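Local coordinates for protein putative PTS system, cellobiose-specific IIA component (Streptococcus mutans, PDB 3L8R) that probably serves as the IIA component of a cellobiose phosphotransferase system, relaying a phosphoryl group for sugar uptake as a magnesium-binding trimer, at residues 38-43 with 60-65. Residues are numbered along the deposited sequence; the frame is centred on the assembly and turned at random.
Sequences RSIVHE and LQEAND
Ala63 CB fits between the side chains of Ile40 and Val41, touching Val41 CG2 at 3.5 Å and Ile40 CB at 4.1 Å. The two helices run antiparallel at 175°, and with so small a residue at the interface their axes approach to 8.2 Å. Ile40 directs its CB at the facing helix. With chi1 at -63°, its CG1 sits beside the backbone N, which leaves CG2 anti to that N; Ile40 CG2 lies 3.9 Å from Ala63 N. The same methyl meets Glu62, whose side chain crosses that of Ile40 at about a right angle; Ile40 CG2 is 4.0 Å from Glu62 CB and also lies against Glu62 OE1, so the acid borders the apolar patch on one flank. On the other, the branches of Val41 divide the work: CG2 takes Ala63, whereas Val41 CG1 meets Leu60 CD2 at 4.2 Å. No hydrogen bond links the segments. Val41 also packs on Leu106 of helix 91-118, while Arg38 forms a salt bridge with Glu108 of a second subunit. The contact thus joins helices 20-49 and 53-82 through apolar side chains within the antiparallel three-helix bundle of lactose/cellobiose-type IIA proteins, three copies of which make up the trimer.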
loop_
_atom_site.group_PDB
_atom_site.type_symbol
_atom_site.label_atom_id
_atom_site.label_comp_id
_atom_site.label_asym_id
_atom_site.label_seq_id
_atom_site.Cartn_x
_atom_site.Cartn_y
_atom_site.Cartn_z
ATOM N N ARG A 38 0.290 -12.741 -2.630
ATOM C CA ARG A 38 0.142 -11.859 -3.769
ATOM C C ARG A 38 0.064 -12.596 -5.075
ATOM O O ARG A 38 -0.697 -12.205 -5.960
ATOM C CB ARG A 38 1.219 -10.791 -3.854
ATOM C CG ARG A 38 0.714 -9.561 -4.590
ATOM C CD ARG A 38 1.906 -8.609 -4.889
ATOM N NE ARG A 38 1.480 -7.252 -5.183
ATOM C CZ ARG A 38 1.358 -6.274 -4.287
ATOM N NH1 ARG A 38 1.662 -6.435 -3.005
ATOM N NH2 ARG A 38 0.977 -5.098 -4.716
ATOM N N SER A 39 0.859 -13.644 -5.253
ATOM C CA SER A 39 0.779 -14.334 -6.531
ATOM C C SER A 39 -0.559 -15.031 -6.639
ATOM O O SER A 39 -1.094 -15.180 -7.733
ATOM C CB SER A 39 1.927 -15.317 -6.730
ATOM O OG SER A 39 1.743 -16.480 -5.936
ATOM N N ILE A 40 -1.127 -15.432 -5.512
ATOM C CA ILE A 40 -2.390 -16.121 -5.600
ATOM C C ILE A 40 -3.474 -15.135 -5.949
ATOM O O ILE A 40 -4.422 -15.458 -6.720
ATOM C CB ILE A 40 -2.755 -16.936 -4.343
ATOM C CG1 ILE A 40 -1.745 -18.055 -4.105
ATOM C CG2 ILE A 40 -4.093 -17.601 -4.552
ATOM C CD1 ILE A 40 -1.606 -18.394 -2.649
ATOM N N VAL A 41 -3.345 -13.925 -5.413
ATOM C CA VAL A 41 -4.349 -12.933 -5.747
ATOM C C VAL A 41 -4.332 -12.692 -7.249
ATOM O O VAL A 41 -5.399 -12.558 -7.871
ATOM C CB VAL A 41 -4.169 -11.613 -4.996
ATOM C CG1 VAL A 41 -5.116 -10.572 -5.585
ATOM C CG2 VAL A 41 -4.424 -11.812 -3.520
ATOM N N HIS A 42 -3.125 -12.627 -7.826
ATOM C CA HIS A 42 -2.982 -12.459 -9.270
ATOM C C HIS A 42 -3.574 -13.631 -10.048
ATOM O O HIS A 42 -4.247 -13.433 -11.029
ATOM C CB HIS A 42 -1.541 -12.216 -9.679
ATOM C CG HIS A 42 -1.131 -10.794 -9.540
ATOM N ND1 HIS A 42 -1.583 -9.812 -10.396
ATOM C CD2 HIS A 42 -0.338 -10.178 -8.630
ATOM C CE1 HIS A 42 -1.074 -8.646 -10.027
ATOM N NE2 HIS A 42 -0.314 -8.842 -8.957
ATOM N N GLU A 43 -3.388 -14.841 -9.560
ATOM C CA GLU A 43 -4.172 -15.986 -10.058
ATOM C C GLU A 43 -5.659 -15.637 -10.074
ATOM O O GLU A 43 -6.288 -15.694 -11.136
ATOM C CB GLU A 43 -3.895 -17.260 -9.257
ATOM C CG GLU A 43 -2.452 -17.723 -9.297
ATOM C CD GLU A 43 -2.304 -19.175 -8.883
ATOM O OE1 GLU A 43 -1.978 -19.480 -7.726
ATOM O OE2 GLU A 43 -2.529 -20.037 -9.752
ATOM N N LEU A 60 -9.037 -16.190 -4.126
ATOM C CA LEU A 60 -9.128 -15.140 -3.082
ATOM C C LEU A 60 -9.176 -15.670 -1.657
ATOM O O LEU A 60 -8.698 -15.022 -0.756
ATOM C CB LEU A 60 -10.247 -14.120 -3.339
ATOM C CG LEU A 60 -9.959 -13.258 -4.567
ATOM C CD1 LEU A 60 -11.165 -12.471 -5.055
ATOM C CD2 LEU A 60 -8.748 -12.326 -4.316
ATOM N N GLN A 61 -9.715 -16.854 -1.447
ATOM C CA GLN A 61 -9.704 -17.447 -0.105
ATOM C C GLN A 61 -8.350 -18.106 0.248
ATOM O O GLN A 61 -7.905 -18.082 1.417
ATOM C CB GLN A 61 -10.874 -18.439 0.086
ATOM C CG GLN A 61 -11.142 -18.734 1.550
ATOM C CD GLN A 61 -11.981 -20.001 1.818
ATOM O OE1 GLN A 61 -12.223 -20.354 2.986
ATOM N NE2 GLN A 61 -12.424 -20.686 0.751
ATOM N N GLU A 62 -7.693 -18.711 -0.735
ATOM C CA GLU A 62 -6.369 -19.253 -0.468
ATOM C C GLU A 62 -5.413 -18.146 -0.146
ATOM O O GLU A 62 -4.590 -18.292 0.742
ATOM C CB GLU A 62 -5.786 -19.882 -1.703
ATOM C CG GLU A 62 -6.110 -21.258 -1.930
ATOM C CD GLU A 62 -5.715 -21.613 -3.324
ATOM O OE1 GLU A 62 -4.499 -21.416 -3.671
ATOM O OE2 GLU A 62 -6.629 -22.072 -4.054
ATOM N N ALA A 63 -5.478 -17.078 -0.938
ATOM C CA ALA A 63 -4.630 -15.906 -0.736
ATOM C C ALA A 63 -4.799 -15.479 0.700
ATOM O O ALA A 63 -3.828 -15.284 1.419
ATOM C CB ALA A 63 -5.012 -14.753 -1.703
ATOM N N ASN A 64 -6.041 -15.371 1.124
ATOM C CA ASN A 64 -6.323 -15.127 2.525
ATOM C C ASN A 64 -5.688 -16.137 3.500
ATOM O O ASN A 64 -5.058 -15.718 4.488
ATOM C CB ASN A 64 -7.833 -14.988 2.765
ATOM C CG ASN A 64 -8.143 -14.013 3.888
ATOM O OD1 ASN A 64 -8.943 -14.319 4.747
ATOM N ND2 ASN A 64 -7.493 -12.837 3.891
ATOM N N ASP A 65 -5.808 -17.443 3.225
ATOM C CA ASP A 65 -5.155 -18.426 4.072
ATOM C C ASP A 65 -3.688 -18.099 4.259
ATOM O O ASP A 65 -3.177 -18.195 5.380
ATOM C CB ASP A 65 -5.250 -19.843 3.508
ATOM C CG ASP A 65 -6.649 -20.395 3.541
ATOM O OD1 ASP A 65 -7.457 -19.940 4.409
ATOM O OD2 ASP A 65 -6.926 -21.274 2.664
#